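Local coordinates for putative O-acetylhomoserine (Thiol)-lyase (PDB 4OC9), which probably uses pyridoxal 5'-phosphate to make homocysteine from O-acetylhomoserine and sulfide, as a member of the trans-sulfuration enzyme family, at the interface of chains A and B and the interface of chains A and C. Numbering follows the deposited sequence. Chains: chain A/B/C, Putative O-acetylhomoserine (Thiol)-lyase.

Contact 1: the interface of chains A and B. Residues chain A 89, 93, 97-98, 122-124, 266; chain B 89, 93, 97-98, 122-124, 266.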
loop_
_atom_site.group_PDB
_atom_site.type_symbol
_atom_site.label_atom_id
_atom_site.label_comp_id
_atom_site.label_asym_id
_atom_site.label_seq_id
_atom_site.Cartn_x
_atom_site.Cartn_y
_atom_site.Cartn_z
ATOM N N PHE A 89 23.203 -11.620 6.211
ATOM C CA PHE A 89 24.207 -10.680 6.706
ATOM C C PHE A 89 24.094 -10.472 8.234
ATOM O O PHE A 89 25.067 -10.659 8.974
ATOM C CB PHE A 89 24.147 -9.392 5.878
ATOM C CG PHE A 89 24.917 -8.243 6.458
ATOM C CD1 PHE A 89 26.277 -8.337 6.680
ATOM C CD2 PHE A 89 24.296 -7.006 6.642
ATOM C CE1 PHE A 89 26.986 -7.255 7.192
ATOM C CE2 PHE A 89 24.994 -5.929 7.133
ATOM C CZ PHE A 89 26.346 -6.052 7.411
ATOM N N ILE A 93 27.016 -11.436 11.103
ATOM C CA ILE A 93 27.638 -10.393 11.901
ATOM C C ILE A 93 27.160 -10.412 13.339
ATOM O O ILE A 93 27.846 -9.870 14.197
ATOM C CB ILE A 93 27.465 -8.982 11.331
ATOM C CG1 ILE A 93 25.984 -8.598 11.307
ATOM C CG2 ILE A 93 28.119 -8.900 9.966
ATOM C CD1 ILE A 93 25.709 -7.221 10.738
ATOM N N SER A 97 32.783 -11.069 14.178
ATOM C CA SER A 97 33.273 -9.718 14.049
ATOM C C SER A 97 34.683 -9.805 13.469
ATOM O O SER A 97 35.213 -10.898 13.243
ATOM C CB SER A 97 33.228 -8.982 15.384
ATOM O OG SER A 97 33.982 -9.676 16.355
ATOM N N SER A 98 35.284 -8.659 13.216
ATOM C CA SER A 98 36.629 -8.616 12.633
ATOM C C SER A 98 37.623 -9.574 13.341
ATOM O O SER A 98 37.734 -9.617 14.571
ATOM C CB SER A 98 37.157 -7.188 12.632
ATOM O OG SER A 98 38.364 -7.126 11.911
ATOM N N ASN A 122 35.814 -7.187 3.705
ATOM C CA ASN A 122 35.865 -5.752 3.988
ATOM C C ASN A 122 35.667 -5.453 5.453
ATOM O O ASN A 122 36.092 -4.414 5.936
ATOM C CB ASN A 122 34.803 -5.027 3.168
ATOM C CG ASN A 122 35.116 -5.034 1.693
ATOM O OD1 ASN A 122 36.186 -4.593 1.294
ATOM N ND2 ASN A 122 34.161 -5.445 0.870
ATOM N N PHE A 123 35.025 -6.364 6.168
ATOM C CA PHE A 123 34.799 -6.138 7.576
ATOM C C PHE A 123 35.698 -7.017 8.443
ATOM O O PHE A 123 35.469 -7.180 9.648
ATOM C CB PHE A 123 33.325 -6.350 7.951
ATOM C CG PHE A 123 32.343 -5.629 7.050
ATOM C CD1 PHE A 123 32.552 -4.313 6.670
ATOM C CD2 PHE A 123 31.106 -6.208 6.760
ATOM C CE1 PHE A 123 31.629 -3.647 5.877
ATOM C CE2 PHE A 123 30.165 -5.530 6.004
ATOM C CZ PHE A 123 30.424 -4.250 5.558
ATOM N N GLY A 124 36.733 -7.570 7.823
ATOM C CA GLY A 124 37.696 -8.421 8.522
ATOM C C GLY A 124 37.160 -9.762 8.964
ATOM O O GLY A 124 37.612 -10.324 9.961
ATOM N N TRP A 266 22.018 -4.242 15.250
ATOM C CA TRP A 266 22.006 -4.286 13.779
ATOM C C TRP A 266 20.865 -3.515 13.090
ATOM O O TRP A 266 21.094 -2.853 12.099
ATOM C CB TRP A 266 22.130 -5.718 13.315
ATOM C CG TRP A 266 23.293 -6.429 14.014
ATOM C CD1 TRP A 266 23.206 -7.503 14.864
ATOM C CD2 TRP A 266 24.666 -6.020 14.052
ATOM N NE1 TRP A 266 24.435 -7.825 15.358
ATOM C CE2 TRP A 266 25.351 -6.930 14.881
ATOM C CE3 TRP A 266 25.381 -4.979 13.456
ATOM C CZ2 TRP A 266 26.710 -6.843 15.120
ATOM C CZ3 TRP A 266 26.743 -4.894 13.685
ATOM C CH2 TRP A 266 27.395 -5.822 14.509
ATOM N N PHE B 89 25.405 4.294 6.867
ATOM C CA PHE B 89 26.223 3.074 6.870
ATOM C C PHE B 89 26.815 2.800 5.473
ATOM O O PHE B 89 28.028 2.663 5.321
ATOM C CB PHE B 89 25.413 1.933 7.462
ATOM C CG PHE B 89 26.013 0.599 7.258
ATOM C CD1 PHE B 89 27.268 0.313 7.725
ATOM C CD2 PHE B 89 25.245 -0.429 6.708
ATOM C CE1 PHE B 89 27.809 -0.958 7.561
ATOM C CE2 PHE B 89 25.749 -1.694 6.557
ATOM C CZ PHE B 89 27.049 -1.968 6.985
ATOM N N ILE B 93 30.882 2.738 4.484
ATOM C CA ILE B 93 31.520 1.488 4.022
ATOM C C ILE B 93 31.848 1.518 2.548
ATOM O O ILE B 93 32.680 0.740 2.117
ATOM C CB ILE B 93 30.715 0.215 4.339
ATOM C CG1 ILE B 93 29.366 0.243 3.599
ATOM C CG2 ILE B 93 30.563 0.063 5.850
ATOM C CD1 ILE B 93 28.475 -0.949 3.872
ATOM N N SER B 97 37.074 0.564 4.678
ATOM C CA SER B 97 37.043 -0.869 4.932
ATOM C C SER B 97 37.939 -1.136 6.142
ATOM O O SER B 97 38.572 -0.214 6.672
ATOM C CB SER B 97 37.464 -1.669 3.699
ATOM O OG SER B 97 38.754 -1.284 3.274
ATOM N N SER B 98 37.991 -2.382 6.580
ATOM C CA SER B 98 38.791 -2.736 7.734
ATOM C C SER B 98 40.229 -2.135 7.686
ATOM O O SER B 98 40.951 -2.229 6.679
ATOM C CB SER B 98 38.841 -4.257 7.888
ATOM O OG SER B 98 39.466 -4.596 9.106
ATOM N N ASN B 122 33.315 -3.203 14.960
ATOM C CA ASN B 122 33.097 -4.616 14.630
ATOM C C ASN B 122 33.574 -4.958 13.238
ATOM O O ASN B 122 33.886 -6.114 12.950
ATOM C CB ASN B 122 31.624 -4.959 14.757
ATOM C CG ASN B 122 31.158 -4.925 16.195
ATOM O OD1 ASN B 122 31.718 -5.618 17.029
ATOM N ND2 ASN B 122 30.097 -4.185 16.477
ATOM N N PHE B 123 33.653 -3.962 12.369
ATOM C CA PHE B 123 34.106 -4.224 11.019
ATOM C C PHE B 123 35.540 -3.693 10.785
ATOM O O PHE B 123 35.979 -3.567 9.635
ATOM C CB PHE B 123 33.138 -3.650 9.974
ATOM C CG PHE B 123 31.684 -4.007 10.213
ATOM C CD1 PHE B 123 31.308 -5.290 10.565
ATOM C CD2 PHE B 123 30.687 -3.102 9.876
ATOM C CE1 PHE B 123 29.969 -5.619 10.750
ATOM C CE2 PHE B 123 29.338 -3.422 10.045
ATOM C CZ PHE B 123 28.969 -4.681 10.472
ATOM N N GLY B 124 36.239 -3.397 11.876
ATOM C CA GLY B 124 37.600 -2.906 11.813
ATOM C C GLY B 124 37.742 -1.513 11.262
ATOM O O GLY B 124 38.769 -1.174 10.660
ATOM N N TRP B 266 26.835 -3.108 -2.095
ATOM C CA TRP B 266 26.119 -2.951 -0.831
ATOM C C TRP B 266 24.624 -3.321 -0.861
ATOM O O TRP B 266 24.132 -3.967 0.070
ATOM C CB TRP B 266 26.381 -1.593 -0.261
ATOM C CG TRP B 266 27.876 -1.286 -0.242
ATOM C CD1 TRP B 266 28.511 -0.299 -0.931
ATOM C CD2 TRP B 266 28.908 -2.057 0.375
ATOM N NE1 TRP B 266 29.842 -0.342 -0.696
ATOM C CE2 TRP B 266 30.122 -1.422 0.090
ATOM C CE3 TRP B 266 28.919 -3.197 1.190
ATOM C CZ2 TRP B 266 31.367 -1.895 0.576
ATOM C CZ3 TRP B 266 30.148 -3.662 1.679
ATOM C CH2 TRP B 266 31.353 -3.002 1.373
#
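With CG anti to the carbonyl carbon of the same residue (chi1 -49°), A:Phe123 and B:Phe123, each at the end of its 3-10 helix 120-123, bring their rings together across a two-fold axis. The two side chains lie side by side and point the same way, their rings stacked with centroids 4.2 Å apart and planes tilted by 26°. The tilt closes the pair toward its base, where the two CB atoms of A:Phe123 and B:Phe123 come to 3.4 Å. Farther out each ring tip enters the partner's apolar wall: B:Phe123 CZ meets A:Trp266 CZ3 tip to tip at 3.9 Å, and B:Phe123 CE1 touches A:Ile93 CG2 at 3.8 Å. That wall is itself layered, because A:Ile93 CD1 lies over the rim of one face of A:Trp266 and of A:Phe89. Beyond the stack, A:Phe89 CZ and B:Phe89 CZ approach tip to tip at 4.2 Å. Backbone bonds flank the aromatic core: A:Ser98 N donates to the carbonyl B:Asn122 O at 2.9 Å, with 154° at the hydrogen and the donor in the carbonyl plane, and B:Ser98 repeats this with A:Asn122. The B:Asn122 side chain crosses the indole obliquely, its ND2 3.7 Å from A:Trp266 CH2. This symmetric aromatic core, held at both flanks by main-chain bonds, would set the register of the A-B pair, likely a physiological pairing in this family.

Contact 2: the interface of chains A and C. Residues chain A 295, 362, 408-410, 413; chain C 4-5, 7-8, 11-12.
The imidazole of C:His12 and the carboxylate of A:Glu409 cross at about a right angle as side chains, yet their planes are nearly coplanar, 19° apart. NE2 of C:His12 therefore points almost straight at A:Glu409 OE2, 2.7 Å away with 172° at the hydrogen, and uses the carboxylate's anti lone pair. A bend at chi2 of A:Glu409 (82°) lays its CG against the ring edge, while A:Leu362 CD2 sits over the centre of one imidazole face, 3.8 Å from the centroid; the nearby carboxylate may favour a protonated histidine. The end of A:Leu362 also meets C:Phe4 tip to tip, CD1 at CE1 and CD2 at CZ. Next to A:Asn410, C:Thr8 presents its hydroxyl obliquely to A:Asp413 near the start of helix 411-422. This hydroxyl accepts from the backbone A:Asn410 N, 3.1 Å from C:Thr8 OG1. The amides of A:Asn410 and C:Asn5 stack with their planes inclined, without a hydrogen bond between their nitrogens. C:Leu11 CD1 packs against the backbone of A:Leu408 and A:Glu409. The carboxylate oxygen A:Asp413 OD2 is gripped twice, by the donating hydroxyl C:Thr8 OG1 at 2.5 Å on its anti lone pair and by the backbone C:Asn5 N at 3.1 Å on its syn lone pair.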
loop_
_atom_site.group_PDB
_atom_site.type_symbol
_atom_site.label_atom_id
_atom_site.label_comp_id
_atom_site.label_asym_id
_atom_site.label_seq_id
_atom_site.Cartn_x
_atom_site.Cartn_y
_atom_site.Cartn_z
ATOM N N LYS A 295 1.059 -27.389 -4.182
ATOM C CA LYS A 295 0.822 -27.303 -5.628
ATOM C C LYS A 295 2.167 -27.105 -6.324
ATOM O O LYS A 295 2.432 -27.712 -7.353
ATOM C CB LYS A 295 -0.096 -26.148 -5.982
ATOM C CG LYS A 295 -0.418 -26.052 -7.461
ATOM C CD LYS A 295 -1.275 -27.227 -7.915
ATOM C CE LYS A 295 -1.610 -27.211 -9.414
ATOM N NZ LYS A 295 -2.412 -26.060 -9.911
ATOM N N LEU A 362 5.087 -19.508 -20.991
ATOM C CA LEU A 362 4.536 -19.483 -19.633
ATOM C C LEU A 362 5.667 -19.325 -18.630
ATOM O O LEU A 362 5.529 -18.618 -17.640
ATOM C CB LEU A 362 3.703 -20.695 -19.301
ATOM C CG LEU A 362 2.428 -20.830 -20.095
ATOM C CD1 LEU A 362 1.723 -22.090 -19.653
ATOM C CD2 LEU A 362 1.551 -19.617 -19.890
ATOM N N LEU A 408 2.245 -22.112 -10.044
ATOM C CA LEU A 408 0.965 -22.700 -9.717
ATOM C C LEU A 408 0.082 -22.927 -10.928
ATOM O O LEU A 408 -1.089 -23.282 -10.770
ATOM C CB LEU A 408 0.210 -21.790 -8.751
ATOM C CG LEU A 408 0.915 -21.461 -7.443
ATOM C CD1 LEU A 408 0.043 -20.512 -6.645
ATOM C CD2 LEU A 408 1.225 -22.721 -6.641
ATOM N N GLU A 409 0.628 -22.746 -12.138
ATOM C CA GLU A 409 -0.187 -22.964 -13.355
ATOM C C GLU A 409 -0.562 -24.438 -13.521
ATOM O O GLU A 409 -0.093 -25.314 -12.777
ATOM C CB GLU A 409 0.521 -22.564 -14.654
ATOM C CG GLU A 409 1.104 -21.153 -14.810
ATOM C CD GLU A 409 2.477 -20.922 -14.184
ATOM O OE1 GLU A 409 3.003 -21.781 -13.455
ATOM O OE2 GLU A 409 3.063 -19.895 -14.500
ATOM N N ASN A 410 -1.434 -24.722 -14.479
ATOM C CA ASN A 410 -1.817 -26.119 -14.741
ATOM C C ASN A 410 -0.613 -26.873 -15.303
ATOM O O ASN A 410 0.040 -26.398 -16.236
ATOM C CB ASN A 410 -2.997 -26.147 -15.682
ATOM C CG ASN A 410 -3.373 -27.551 -16.095
ATOM O OD1 ASN A 410 -2.644 -28.201 -16.807
ATOM N ND2 ASN A 410 -4.580 -27.951 -15.768
ATOM N N ASP A 413 -0.320 -27.503 -19.083
ATOM C CA ASP A 413 0.070 -26.281 -19.786
ATOM C C ASP A 413 1.564 -26.017 -19.662
ATOM O O ASP A 413 2.218 -25.604 -20.611
ATOM C CB ASP A 413 -0.662 -25.083 -19.215
ATOM C CG ASP A 413 -2.147 -25.113 -19.512
ATOM O OD1 ASP A 413 -2.550 -25.821 -20.443
ATOM O OD2 ASP A 413 -2.899 -24.376 -18.842
ATOM N N PHE C 4 -5.382 -22.398 -22.852
ATOM C CA PHE C 4 -5.101 -22.832 -21.482
ATOM C C PHE C 4 -6.236 -23.138 -20.494
ATOM O O PHE C 4 -7.374 -22.743 -20.665
ATOM C CB PHE C 4 -4.291 -21.728 -20.809
ATOM C CG PHE C 4 -3.102 -21.289 -21.585
ATOM C CD1 PHE C 4 -2.058 -22.167 -21.841
ATOM C CD2 PHE C 4 -2.970 -19.969 -21.964
ATOM C CE1 PHE C 4 -0.953 -21.754 -22.557
ATOM C CE2 PHE C 4 -1.850 -19.536 -22.652
ATOM C CZ PHE C 4 -0.835 -20.424 -22.940
ATOM N N ASN C 5 -5.884 -23.814 -19.408
ATOM C CA ASN C 5 -6.854 -24.126 -18.349
ATOM C C ASN C 5 -7.099 -22.907 -17.427
ATOM O O ASN C 5 -6.275 -22.025 -17.310
ATOM C CB ASN C 5 -6.430 -25.329 -17.477
ATOM C CG ASN C 5 -6.374 -26.650 -18.256
ATOM O OD1 ASN C 5 -5.682 -26.832 -19.309
ATOM N ND2 ASN C 5 -7.048 -27.620 -17.680
ATOM N N GLU C 7 -6.789 -22.488 -14.194
ATOM C CA GLU C 7 -5.744 -22.186 -13.240
ATOM C C GLU C 7 -4.707 -21.310 -13.883
ATOM O O GLU C 7 -4.202 -20.383 -13.288
ATOM C CB GLU C 7 -5.020 -23.428 -12.725
ATOM C CG GLU C 7 -5.811 -24.531 -12.033
ATOM C CD GLU C 7 -6.607 -25.459 -12.956
ATOM O OE1 GLU C 7 -7.112 -26.476 -12.415
ATOM O OE2 GLU C 7 -6.719 -25.211 -14.192
ATOM N N THR C 8 -4.410 -21.606 -15.130
ATOM C CA THR C 8 -3.399 -20.864 -15.880
ATOM C C THR C 8 -3.851 -19.454 -16.226
ATOM O O THR C 8 -3.048 -18.514 -16.176
ATOM C CB THR C 8 -2.980 -21.630 -17.167
ATOM O OG1 THR C 8 -2.495 -22.947 -16.827
ATOM C CG2 THR C 8 -1.921 -20.871 -17.928
ATOM N N LEU C 11 -3.476 -16.641 -13.779
ATOM C CA LEU C 11 -2.076 -16.223 -13.626
ATOM C C LEU C 11 -1.428 -15.501 -14.805
ATOM O O LEU C 11 -0.437 -14.761 -14.638
ATOM C CB LEU C 11 -1.260 -17.511 -13.357
ATOM C CG LEU C 11 -1.512 -18.167 -12.007
ATOM C CD1 LEU C 11 -1.106 -19.620 -11.950
ATOM C CD2 LEU C 11 -0.805 -17.355 -10.926
ATOM N N HIS C 12 -1.936 -15.791 -15.998
ATOM C CA HIS C 12 -1.430 -15.213 -17.232
ATOM C C HIS C 12 -2.569 -14.695 -18.094
ATOM O O HIS C 12 -3.582 -15.358 -18.219
ATOM C CB HIS C 12 -0.711 -16.285 -18.044
ATOM C CG HIS C 12 0.448 -16.895 -17.352
ATOM N ND1 HIS C 12 1.738 -16.443 -17.526
ATOM C CD2 HIS C 12 0.531 -17.965 -16.531
ATOM C CE1 HIS C 12 2.567 -17.186 -16.819
ATOM N NE2 HIS C 12 1.860 -18.115 -16.204
#

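Contact 3: the interface of chains A and B. Residues chain A 354, 357-358, 365, 378, 381; chain B 37-39.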
loop_
_atom_site.group_PDB
_atom_site.type_symbol
_atom_site.label_atom_id
_atom_site.label_comp_id
_atom_site.label_asym_id
_atom_site.label_seq_id
_atom_site.Cartn_x
_atom_site.Cartn_y
_atom_site.Cartn_z
ATOM N N ARG A 354 19.862 -21.832 -24.454
ATOM C CA ARG A 354 19.545 -20.483 -24.799
ATOM C C ARG A 354 18.258 -20.468 -25.651
ATOM O O ARG A 354 17.380 -19.626 -25.456
ATOM C CB ARG A 354 20.729 -19.932 -25.602
ATOM C CG ARG A 354 20.965 -18.450 -25.631
ATOM C CD ARG A 354 21.862 -18.100 -26.817
ATOM N NE ARG A 354 21.287 -18.043 -28.152
ATOM C CZ ARG A 354 20.892 -16.949 -28.795
ATOM N NH1 ARG A 354 21.004 -15.754 -28.242
ATOM N NH2 ARG A 354 20.392 -17.070 -30.028
ATOM N N CYS A 357 15.316 -20.887 -23.255
ATOM C CA CYS A 357 15.009 -19.640 -22.544
ATOM C C CYS A 357 14.323 -18.593 -23.426
ATOM O O CYS A 357 13.485 -17.844 -22.940
ATOM C CB CYS A 357 16.265 -18.998 -21.975
ATOM S SG CYS A 357 17.046 -19.961 -20.663
ATOM N N ASP A 358 14.675 -18.558 -24.707
ATOM C CA ASP A 358 14.099 -17.603 -25.642
ATOM C C ASP A 358 12.734 -18.038 -26.245
ATOM O O ASP A 358 12.021 -17.207 -26.808
ATOM C CB ASP A 358 15.122 -17.287 -26.753
ATOM C CG ASP A 358 16.407 -16.557 -26.237
ATOM O OD1 ASP A 358 16.507 -16.126 -25.059
ATOM O OD2 ASP A 358 17.366 -16.411 -27.034
ATOM N N LEU A 365 11.218 -15.649 -18.445
ATOM C CA LEU A 365 12.649 -15.479 -18.314
ATOM C C LEU A 365 12.841 -14.359 -17.317
ATOM O O LEU A 365 12.590 -13.194 -17.620
ATOM C CB LEU A 365 13.262 -15.101 -19.643
ATOM C CG LEU A 365 14.782 -14.871 -19.590
ATOM C CD1 LEU A 365 15.506 -16.097 -19.060
ATOM C CD2 LEU A 365 15.300 -14.504 -20.975
ATOM N N HIS A 378 19.134 -19.155 -16.954
ATOM C CA HIS A 378 20.393 -19.861 -17.268
ATOM C C HIS A 378 21.472 -19.341 -16.287
ATOM O O HIS A 378 22.142 -18.356 -16.587
ATOM C CB HIS A 378 20.821 -19.521 -18.690
ATOM C CG HIS A 378 22.075 -20.205 -19.112
ATOM N ND1 HIS A 378 23.329 -19.755 -18.741
ATOM C CD2 HIS A 378 22.273 -21.282 -19.908
ATOM C CE1 HIS A 378 24.243 -20.549 -19.266
ATOM N NE2 HIS A 378 23.630 -21.483 -19.976
ATOM N N SER A 381 25.519 -17.607 -16.795
ATOM C CA SER A 381 25.618 -16.205 -17.258
ATOM C C SER A 381 24.697 -15.231 -16.507
ATOM O O SER A 381 24.505 -14.068 -16.916
ATOM C CB SER A 381 25.194 -16.159 -18.735
ATOM O OG SER A 381 23.807 -16.483 -18.897
ATOM N N ASN B 37 15.068 -11.492 -23.575
ATOM C CA ASN B 37 15.831 -12.605 -24.145
ATOM C C ASN B 37 17.028 -12.874 -23.274
ATOM O O ASN B 37 17.366 -12.066 -22.418
ATOM C CB ASN B 37 16.230 -12.295 -25.567
ATOM C CG ASN B 37 17.111 -11.089 -25.665
ATOM O OD1 ASN B 37 18.050 -10.922 -24.884
ATOM N ND2 ASN B 37 16.868 -10.266 -26.677
ATOM N N LEU B 38 17.665 -14.013 -23.467
ATOM C CA LEU B 38 18.833 -14.360 -22.638
ATOM C C LEU B 38 20.021 -13.396 -22.722
ATOM O O LEU B 38 20.685 -13.138 -21.718
ATOM C CB LEU B 38 19.287 -15.797 -22.868
ATOM C CG LEU B 38 20.235 -16.309 -21.743
ATOM C CD1 LEU B 38 19.220 -16.577 -20.654
ATOM C CD2 LEU B 38 21.019 -17.597 -21.972
ATOM N N ASP B 39 20.297 -12.850 -23.896
ATOM C CA ASP B 39 21.420 -11.906 -24.034
ATOM C C ASP B 39 21.218 -10.709 -23.145
ATOM O O ASP B 39 22.130 -10.301 -22.411
ATOM C CB ASP B 39 21.573 -11.409 -25.484
ATOM C CG ASP B 39 22.015 -12.503 -26.454
ATOM O OD1 ASP B 39 22.460 -13.580 -26.008
ATOM O OD2 ASP B 39 21.941 -12.242 -27.670
HETATM O O HOH W 1 19.540 -14.254 -26.352
#
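The start of helix 38-45 of chain B, with the loop residue B:Asn37 before it, fits against helix 350-359 of chain A, the short strand 364-365 and the segment around A:His378. B:Leu38, with CG anti to its backbone N (chi1 -164°), is the plug, burying 91 Å². Its CD2 branch lies 3.8 Å from A:Arg354 CG, CD1 reaches A:Cys357, 4.0 Å from the SG thiol, and both branches share the CB of A:His378. A:Leu365 crosses this side chain at about a right angle and sets its CD2 against the backbone of B:Asn37 and B:Leu38. The helix start is capped from chain A: the backbone B:Leu38 N donates to A:Asp358 OD1 at 2.9 Å on the carboxylate's syn lone pair, with 162° at the hydrogen. The other oxygen, A:Asp358 OD2, reaches the next amide through a water, 3.1 Å from OD2 and 2.9 Å from B:Asp39 N. The helix dipole would favour a charged aspartate here. A:Arg354, bent at chi3 (78°), turns the edge of its guanidinium to the B:Asp39 carboxylate in a long salt bridge whose hydrogen bond is weak, A:Arg354 NH1 to B:Asp39 OD1 3.4 Å. Capping, plug and charge pair together would hold the beginning of helix 38-45 against the neighbouring subunit.

Contact 1 and contact 3 both join chains A and B; the centres of their C-alpha atoms lie about 36 Å apart, so the A-B pair meets at well-separated points, which should resist rotation of one subunit on the other. Contact 2 joins A to C, its C-alpha centre about 45 Å from that of contact 1 but about 22 Å from that of contact 3. The stretch of chain A from helix 350-359 to strand 364-365 serves both neighbours: A:Leu362 in contact 2, A:Asp358 and A:Leu365 in contact 3. Chain A thus faces two partners at once, consistent with the four-subunit deposited assembly and with tetramers common in this family.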